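Local structure of putative phosphomethylpyrimidine kinase (Bacteroides thetaiotaomicron, 3MBH) at residues P29-S33 against M34-V38; L46-H49 against T50-G54; P65-I68 against A69-K73; L86-P89 against R90-Q93. The protein probably phosphorylates pyridoxal with ATP, as a pyridoxal kinase of the ribokinase clan, and holds pyridoxal in its pocket. All coordinates share one frame; numbering follows the deposited sequence.

Interaction 1: residues P29-S33 against M34-V38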
# COMPACT_ATOMS: atom_id res chain seq x y z
N PRO A 29 -11.50 -10.27 13.41
CA PRO A 29 -10.56 -9.87 12.33
C PRO A 29 -10.94 -8.61 11.56
O PRO A 29 -10.08 -7.78 11.23
CB PRO A 29 -10.55 -11.08 11.38
CG PRO A 29 -11.48 -12.03 11.89
CD PRO A 29 -12.05 -11.61 13.20
N ILE A 30 -12.23 -8.45 11.27
CA ILE A 30 -12.68 -7.28 10.50
C ILE A 30 -12.46 -5.99 11.32
O ILE A 30 -11.79 -5.06 10.87
CB ILE A 30 -14.11 -7.41 10.09
CG1 ILE A 30 -14.22 -8.53 9.03
CG2 ILE A 30 -14.66 -5.99 9.59
CD1 ILE A 30 -15.68 -8.80 8.52
N LEU A 31 -13.01 -5.93 12.52
CA LEU A 31 -12.94 -4.71 13.30
C LEU A 31 -11.48 -4.43 13.72
O LEU A 31 -11.09 -3.29 13.71
CB LEU A 31 -13.92 -4.69 14.49
CG LEU A 31 -15.42 -4.59 14.10
CD1 LEU A 31 -16.34 -4.90 15.25
CD2 LEU A 31 -15.74 -3.18 13.51
N SER A 32 -10.68 -5.45 14.09
CA SER A 32 -9.27 -5.22 14.39
C SER A 32 -8.57 -4.59 13.17
O SER A 32 -7.79 -3.65 13.32
CB SER A 32 -8.51 -6.50 14.70
OG SER A 32 -9.14 -7.25 15.71
N SER A 33 -8.81 -5.15 11.99
CA SER A 33 -8.23 -4.63 10.74
C SER A 33 -8.63 -3.17 10.55
O SER A 33 -7.83 -2.35 10.13
CB SER A 33 -8.66 -5.48 9.54
OG SER A 33 -8.18 -6.81 9.70
N MSE A 34 -9.85 -2.84 10.95
CA MSE A 34 -10.35 -1.50 10.77
C MSE A 34 -9.87 -0.57 11.88
O MSE A 34 -10.20 0.61 11.86
CB MSE A 34 -11.86 -1.49 10.67
CG MSE A 34 -12.34 -2.23 9.38
SE MSE A 34 -14.26 -2.22 9.16
CE MSE A 34 -14.39 -0.48 8.35
N GLY A 35 -9.10 -1.09 12.83
CA GLY A 35 -8.45 -0.23 13.81
C GLY A 35 -9.04 -0.22 15.19
O GLY A 35 -8.65 0.60 16.00
N PHE A 36 -9.95 -1.16 15.48
CA PHE A 36 -10.68 -1.17 16.74
C PHE A 36 -10.29 -2.39 17.52
O PHE A 36 -10.03 -3.43 16.92
CB PHE A 36 -12.18 -1.16 16.49
CG PHE A 36 -12.60 0.01 15.68
CD1 PHE A 36 -12.64 1.27 16.26
CD2 PHE A 36 -12.86 -0.11 14.32
CE1 PHE A 36 -12.95 2.38 15.51
CE2 PHE A 36 -13.16 0.98 13.58
CZ PHE A 36 -13.23 2.23 14.16
N GLN A 37 -10.18 -2.25 18.84
CA GLN A 37 -10.02 -3.42 19.70
C GLN A 37 -11.42 -4.04 19.97
O GLN A 37 -12.33 -3.33 20.35
CB GLN A 37 -9.36 -3.05 21.04
CG GLN A 37 -9.25 -4.27 21.94
CD GLN A 37 -8.56 -3.97 23.27
OE1 GLN A 37 -8.35 -2.83 23.61
NE2 GLN A 37 -8.17 -5.01 23.99
N VAL A 38 -11.55 -5.34 19.75
CA VAL A 38 -12.77 -6.07 19.96
C VAL A 38 -12.61 -6.86 21.26
O VAL A 38 -11.62 -7.61 21.44
CB VAL A 38 -13.04 -7.03 18.84
CG1 VAL A 38 -14.25 -7.89 19.13
CG2 VAL A 38 -13.14 -6.27 17.50
O HOH W 1 -9.21 -6.60 18.48
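Leu31 O takes the N-H of Phe36 at 3.0 Å, and Ser32 O takes that of Gly35 at 2.9 Å: a Schellman motif that closes helix 24-33 and turns the chain into strand 37-40 of a beta-alpha-beta unit. Gly35 sits in it with positive phi (105°), where a CB would press on the carbonyl oxygen of Met34. The Gly35 N-H reaches Ser32 O from above the carbonyl plane, whereas the last regular helical bond, Met34 N to Ile30 O at 2.9 Å, lies in the plane of the Ile30 carbonyl.

On the buried side, Ile30 and Met34, a selenomethionine, run alongside each other and point the same way. CG2 of Ile30, set anti to its own backbone N, meets the SE atom of Met34 at 3.8 Å. Beyond the turn the chain doubles back, and Val38 brings CG2 against Leu31 CB at 3.5 Å, a tight contact between side chains crossing at about a right angle. Strand 9-17 covers this pair through Ile10, which touches Leu31, and Ala12, which touches Val38. Helix 223-236 packs on Ile30.

A water joins helix and strand on another side, donating to Ser32 OG and accepting from Val38 N at 2.9 Å; Ser32 OG is also bonded to Ile28 O. The helix end lies at a subunit interface, where His277 of the second subunit bonds Ser33 O. In one of two conformers modelled for Ser33, so with some doubt, OG donates to Pro29 O at 2.6 Å, while Ser33 N reaches the same oxygen from the opposite face of its plane.

Interaction 2: residues L46-H49 against T50-G54. With PXL (3-hydroxy-5-(hydroxymethyl)-2-methylisonicotinaldehyde), chain G.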
# COMPACT_ATOMS: atom_id res chain seq x y z
N LEU A 46 -19.56 -23.00 20.07
CA LEU A 46 -19.95 -24.03 19.13
C LEU A 46 -18.75 -24.54 18.33
O LEU A 46 -17.85 -23.77 18.03
CB LEU A 46 -21.04 -23.50 18.15
CG LEU A 46 -22.37 -22.90 18.70
CD1 LEU A 46 -22.24 -21.42 19.12
CD2 LEU A 46 -23.49 -23.00 17.62
N SER A 47 -18.81 -25.80 17.90
CA SER A 47 -17.82 -26.38 17.01
C SER A 47 -17.83 -25.70 15.62
O SER A 47 -16.78 -25.64 14.92
CB SER A 47 -18.12 -27.88 16.84
OG SER A 47 -19.41 -28.14 16.29
N ASN A 48 -19.01 -25.23 15.24
CA ASN A 48 -19.27 -24.69 13.92
C ASN A 48 -20.66 -24.06 13.90
O ASN A 48 -21.48 -24.34 14.78
CB ASN A 48 -19.19 -25.79 12.86
CG ASN A 48 -20.01 -27.03 13.20
OD1 ASN A 48 -19.48 -28.05 13.68
ND2 ASN A 48 -21.30 -27.00 12.88
N HIS A 49 -20.97 -23.29 12.85
CA HIS A 49 -22.27 -22.62 12.83
C HIS A 49 -23.41 -23.63 12.68
O HIS A 49 -23.20 -24.82 12.36
CB HIS A 49 -22.33 -21.48 11.77
CG HIS A 49 -22.17 -21.95 10.36
ND1 HIS A 49 -23.02 -22.85 9.76
CD2 HIS A 49 -21.24 -21.64 9.43
CE1 HIS A 49 -22.62 -23.06 8.52
NE2 HIS A 49 -21.53 -22.35 8.30
N THR A 50 -24.64 -23.16 12.95
CA THR A 50 -25.83 -24.03 12.98
C THR A 50 -26.48 -24.33 11.63
O THR A 50 -27.54 -24.95 11.56
CB THR A 50 -26.87 -23.45 13.95
OG1 THR A 50 -27.32 -22.18 13.46
CG2 THR A 50 -26.29 -23.30 15.35
N GLN A 51 -25.87 -23.90 10.53
CA GLN A 51 -26.33 -24.29 9.19
C GLN A 51 -25.58 -25.53 8.65
O GLN A 51 -25.85 -26.02 7.57
CB GLN A 51 -26.27 -23.12 8.24
CG GLN A 51 -27.11 -21.90 8.70
CD GLN A 51 -27.22 -20.80 7.66
OE1 GLN A 51 -27.70 -21.06 6.55
NE2 GLN A 51 -26.84 -19.56 8.01
N TYR A 52 -24.61 -26.03 9.40
CA TYR A 52 -24.14 -27.39 9.18
C TYR A 52 -25.17 -28.40 9.74
O TYR A 52 -26.03 -28.06 10.60
CB TYR A 52 -22.75 -27.57 9.84
CG TYR A 52 -21.56 -27.02 9.06
CD1 TYR A 52 -21.04 -27.71 7.99
CD2 TYR A 52 -20.97 -25.82 9.41
CE1 TYR A 52 -19.95 -27.23 7.30
CE2 TYR A 52 -19.89 -25.32 8.71
CZ TYR A 52 -19.38 -26.03 7.67
OH TYR A 52 -18.32 -25.54 7.00
N PRO A 53 -25.09 -29.66 9.30
CA PRO A 53 -26.09 -30.60 9.81
C PRO A 53 -26.06 -30.77 11.35
O PRO A 53 -27.09 -30.99 11.96
CB PRO A 53 -25.77 -31.91 9.10
CG PRO A 53 -24.83 -31.54 7.96
CD PRO A 53 -24.21 -30.24 8.27
N GLY A 54 -24.92 -30.60 11.98
CA GLY A 54 -24.85 -30.80 13.42
C GLY A 54 -23.82 -29.81 13.97
O GLY A 54 -23.05 -29.17 13.22
OP4 PXL G . -24.86 -14.49 12.51
C5A PXL G . -25.04 -15.76 11.90
C5 PXL G . -24.69 -16.85 12.91
C6 PXL G . -23.97 -16.67 14.07
N1 PXL G . -23.74 -17.66 14.93
C2 PXL G . -24.10 -18.95 14.77
C3 PXL G . -24.87 -19.28 13.56
C4 PXL G . -25.18 -18.17 12.63
C4A PXL G . -25.88 -18.34 11.36
O4A PXL G . -25.95 -19.48 11.02
O3 PXL G . -25.35 -20.50 13.28
C2A PXL G . -23.67 -19.93 15.85
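The phenolic O3 of pyridoxal (PXL) is gripped twice by Thr50, through the hydroxyl OG1 at 2.6 Å and through the backbone N at 2.8 Å with a nearly straight N-H (166°). These bonds belong to the ligand pocket, lined here by the loop between strands 44-46 and 57-59, which makes a type I beta turn from His49 to Tyr52. Thr50 OG1 stands between its backbone N and carbonyl carbon (chi1 64°), on the same side as its N-H, and the two converge on one oxygen. Gln51 stretches its amide NE2 to the aldehyde oxygen O4A of PXL at 3.1 Å. Leu46 CD2 touches both the ligand's methyl C2A and Thr50 CG2, and Asp225 OD2 is also hydrogen-bonded to PXL.

Behind the pocket, His49 ND1 accepts Gln51 N near the ring plane, while NE2 bonds Arg267 O, fixing the ring's rotation. Tyr52 lies against one imidazole face as an offset stack, centroids 4.6 Å apart.

Asn48 ties the start of the turn to the chain just beyond it: its ND2 donates to His49 O at 2.9 Å and to Gly54 O, and Ser47 OG donates to its OD1. With an alanine here, both carbonyls would probably lose that donor, and the turn would be freer to shift under the Thr50 grip. The ND2 bond to Gly54 O, 2.8 Å long, is almost straight (174°) and lies in both the amide and the carbonyl plane.

Interaction 3: residues P65-I68 against A69-K73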
# COMPACT_ATOMS: atom_id res chain seq x y z
N PRO A 65 -23.05 -12.61 33.08
CA PRO A 65 -23.08 -11.67 34.21
C PRO A 65 -21.75 -11.64 34.99
O PRO A 65 -21.36 -10.60 35.54
CB PRO A 65 -24.24 -12.18 35.11
CG PRO A 65 -25.11 -13.01 34.13
CD PRO A 65 -24.07 -13.66 33.21
N LYS A 66 -21.08 -12.78 35.05
CA LYS A 66 -19.80 -12.86 35.79
C LYS A 66 -18.73 -12.04 35.07
O LYS A 66 -17.96 -11.30 35.73
CB LYS A 66 -19.38 -14.33 35.93
CG LYS A 66 -20.37 -15.16 36.77
CD LYS A 66 -19.86 -16.61 36.88
CE LYS A 66 -20.75 -17.45 37.71
NZ LYS A 66 -20.37 -18.84 37.51
N ILE A 67 -18.73 -12.11 33.74
CA ILE A 67 -17.83 -11.31 32.93
C ILE A 67 -18.16 -9.81 33.05
O ILE A 67 -17.28 -8.99 33.33
CB ILE A 67 -17.85 -11.75 31.45
CG1 ILE A 67 -17.22 -13.15 31.30
CG2 ILE A 67 -17.10 -10.74 30.59
CD1 ILE A 67 -17.57 -13.83 29.90
N ILE A 68 -19.42 -9.44 32.86
CA ILE A 68 -19.86 -8.04 33.03
C ILE A 68 -19.40 -7.48 34.39
O ILE A 68 -18.87 -6.34 34.47
CB ILE A 68 -21.36 -7.95 32.83
CG1 ILE A 68 -21.71 -8.24 31.36
CG2 ILE A 68 -21.94 -6.57 33.29
CD1 ILE A 68 -23.23 -8.53 31.07
N ALA A 69 -19.50 -8.28 35.44
CA ALA A 69 -19.17 -7.82 36.77
C ALA A 69 -17.70 -7.45 36.87
O ALA A 69 -17.36 -6.43 37.50
CB ALA A 69 -19.56 -8.84 37.85
N GLU A 70 -16.83 -8.25 36.22
CA GLU A 70 -15.41 -7.97 36.22
C GLU A 70 -15.14 -6.72 35.41
O GLU A 70 -14.30 -5.89 35.78
CB GLU A 70 -14.59 -9.13 35.65
CG GLU A 70 -14.66 -10.41 36.44
CD GLU A 70 -14.25 -10.23 37.89
OE1 GLU A 70 -13.23 -9.59 38.14
OE2 GLU A 70 -14.96 -10.72 38.80
N TRP A 71 -15.84 -6.58 34.29
CA TRP A 71 -15.64 -5.42 33.44
C TRP A 71 -15.97 -4.12 34.20
O TRP A 71 -15.29 -3.10 34.07
CB TRP A 71 -16.45 -5.57 32.19
CG TRP A 71 -15.84 -6.53 31.19
CD1 TRP A 71 -14.65 -7.21 31.29
CD2 TRP A 71 -16.37 -6.87 29.90
NE1 TRP A 71 -14.44 -7.95 30.15
CE2 TRP A 71 -15.48 -7.77 29.29
CE3 TRP A 71 -17.55 -6.54 29.23
CZ2 TRP A 71 -15.73 -8.30 28.03
CZ3 TRP A 71 -17.78 -7.04 28.02
CH2 TRP A 71 -16.89 -7.92 27.40
N LYS A 72 -17.00 -4.19 35.04
CA LYS A 72 -17.35 -3.06 35.88
C LYS A 72 -16.24 -2.78 36.87
O LYS A 72 -15.92 -1.63 37.05
CB LYS A 72 -18.66 -3.27 36.62
CG LYS A 72 -19.90 -3.28 35.71
CD LYS A 72 -21.21 -3.10 36.50
CE LYS A 72 -22.39 -3.28 35.56
NZ LYS A 72 -23.64 -3.22 36.27
N LYS A 73 -15.67 -3.82 37.50
CA LYS A 73 -14.56 -3.61 38.45
C LYS A 73 -13.36 -3.03 37.76
O LYS A 73 -12.68 -2.23 38.36
CB LYS A 73 -14.06 -4.88 39.12
CG LYS A 73 -15.06 -5.61 39.93
CD LYS A 73 -14.46 -6.94 40.39
CE LYS A 73 -15.39 -7.68 41.32
NZ LYS A 73 -14.92 -9.08 41.53
O HOH W 2 -17.30 -12.16 38.18
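Residues Pro65-Ile68 and Ala69-Lys73 are successive turns of helix 64-73, joined by i to i+4 bonds: Ala69 N to Pro65 O, Glu70 N to Lys66 O, Trp71 N to Ile67 O at 3.0 Å and Lys72 N to Ile68 O. The last two run nearly along the C=O axis; Glu70 N to Lys66 O is longer, at 3.3 Å. Lys66 O also accepts from a water at 2.7 Å, which donates as well to Glu70 OE2.

On the buried side, Ile67 and Trp71 lie alongside each other and point the same way. The CG2 methyl of Ile67, anti to its backbone N, sits over one face of the indole as a CH-pi contact, 3.9 Å from the centroid of the six-membered ring and closest to CE2. Leu41 packs on both side chains, and Phe78 meets the indole edge-to-face. Trp71 NE1 donates to Ser47 O of the second subunit, carrying the helix into the contact with that subunit. Were Trp71 an alanine, that carbonyl would probably lose its donor and a gap would open beside Ile67.

Toward helix 91-102, Ile68 CG2 lies 4.0 Å from CE of the extended Lys72, whose NZ forms a salt bridge with Asp101. On the solvent side Lys73 NZ meets Glu70 OE2 on its syn side at 3.2 Å, with the glutamate bent at chi2 (-56°). With both a lysine and a water on OE2, Glu70 is likely to remain ionised, while the apolar Ile67 and indole surfaces face the protein and the second subunit.

Interaction 4: residues L86-P89 against R90-Q93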
# COMPACT_ATOMS: atom_id res chain seq x y z
N LEU A 86 -27.23 -14.76 19.95
CA LEU A 86 -27.33 -14.95 21.39
C LEU A 86 -27.65 -16.40 21.73
O LEU A 86 -28.26 -17.11 20.95
CB LEU A 86 -28.43 -14.05 21.98
CG LEU A 86 -28.29 -12.57 21.63
CD1 LEU A 86 -29.44 -11.71 22.26
CD2 LEU A 86 -26.93 -12.00 22.06
N GLY A 87 -27.20 -16.84 22.87
CA GLY A 87 -27.26 -18.26 23.21
C GLY A 87 -28.49 -18.79 23.93
O GLY A 87 -28.64 -20.00 24.06
N SER A 88 -29.36 -17.90 24.43
CA SER A 88 -30.63 -18.32 24.98
C SER A 88 -31.55 -17.09 25.05
O SER A 88 -31.11 -15.96 24.96
CB SER A 88 -30.47 -18.93 26.40
OG SER A 88 -30.32 -17.88 27.38
N PRO A 89 -32.85 -17.30 25.23
CA PRO A 89 -33.72 -16.12 25.41
C PRO A 89 -33.46 -15.28 26.66
O PRO A 89 -33.84 -14.11 26.69
CB PRO A 89 -35.13 -16.73 25.43
CG PRO A 89 -34.93 -18.09 24.77
CD PRO A 89 -33.58 -18.55 25.10
N ARG A 90 -32.84 -15.87 27.68
CA ARG A 90 -32.48 -15.17 28.90
C ARG A 90 -31.41 -14.07 28.64
O ARG A 90 -31.24 -13.16 29.41
CB ARG A 90 -31.98 -16.17 29.95
CG ARG A 90 -33.08 -17.04 30.49
CD ARG A 90 -32.66 -18.26 31.28
NE ARG A 90 -32.14 -19.30 30.37
CZ ARG A 90 -30.89 -19.74 30.36
NH1 ARG A 90 -30.00 -19.33 31.24
NH2 ARG A 90 -30.55 -20.69 29.49
N GLN A 91 -30.67 -14.20 27.56
CA GLN A 91 -29.62 -13.25 27.27
C GLN A 91 -30.14 -11.89 26.87
O GLN A 91 -29.46 -10.91 27.08
CB GLN A 91 -28.65 -13.77 26.19
CG GLN A 91 -27.98 -15.06 26.63
CD GLN A 91 -26.83 -15.48 25.76
OE1 GLN A 91 -26.47 -14.78 24.81
NE2 GLN A 91 -26.27 -16.67 26.03
N ILE A 92 -31.35 -11.82 26.36
CA ILE A 92 -31.81 -10.52 25.87
C ILE A 92 -31.80 -9.49 27.00
O ILE A 92 -31.25 -8.41 26.86
CB ILE A 92 -33.13 -10.56 25.14
CG1 ILE A 92 -32.89 -11.03 23.69
CG2 ILE A 92 -33.77 -9.11 25.17
CD1 ILE A 92 -32.61 -12.60 23.54
N GLN A 93 -32.29 -9.87 28.16
CA GLN A 93 -32.39 -8.91 29.27
C GLN A 93 -31.03 -8.62 29.90
O GLN A 93 -30.77 -7.51 30.34
CB GLN A 93 -33.40 -9.38 30.31
CG GLN A 93 -34.81 -8.95 30.02
CD GLN A 93 -35.01 -7.41 29.90
OE1 GLN A 93 -34.45 -6.59 30.66
NE2 GLN A 93 -35.79 -7.03 28.91
O HOH W 3 -34.31 -12.11 28.22
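Gln91 folds its side chain back from the first turn of helix 91-102 to take the Gly87 N-H on OE1 at 2.9 Å. This is the N-terminal entry of the helix, a type I beta turn from Ser88 to Gln91 with the Ser88 side chain as acceptor of a weak capping bond from Arg90 N. The Gly87 N-H, though straight (166°), comes from above the amide carbonyl plane. A CB on Gly87 would clash with Gln91 NE2; NE2 is hydrogen-bonded to Thr43 O and Thr61 OG1, and together these bonds fix which way round the amide lies.

Among the backbone and capping bonds, Gln91 N donates to Ser88 O at 3.2 Å. The Ser88 hydroxyl has its stronger hydrogen bond with Thr61 OG1. Ser88 OG stands between its backbone N and carbonyl carbon (chi1 79°), which turns it toward the helix start. A water bridges Pro89 O and Gln93 N.

The charged group is layered over the cap: the Arg90 guanidinium, its chain bent at chi3 (-75°), lies with one face over Ser88 OG, and its NH2 forms a salt bridge with Asp59.

Apolar contact comes from Leu86 and Ile92, which cross at about a right angle. Met129 of helix 127-136 packs on Ile92 as well as on Pro89. One methyl of each meets closely, Leu86 CD1 lying 3.5 Å from Ile92 CD1.

How the interactions relate
The four contacts follow in series along the chain and do not touch one another. Interaction 2 alone meets pyridoxal directly. In interaction 4, residue Gly87 lies about 8 Å from the bound PXL at the nearest atoms. In interaction 1, the side chain of Ile30 lies about 12 Å from the bound PXL. Interactions 2 and 4 are closest, with nearest atoms about 7 Å apart. Within one chain, interactions 2 and 3 have centres about 29 Å apart, yet they meet across the interface with the second subunit, where Trp71 NE1 of one copy donates to Ser47 O of the other. Interaction 1 also touches the second subunit, so the interface reaches a helix end, a pocket loop and an outer helix.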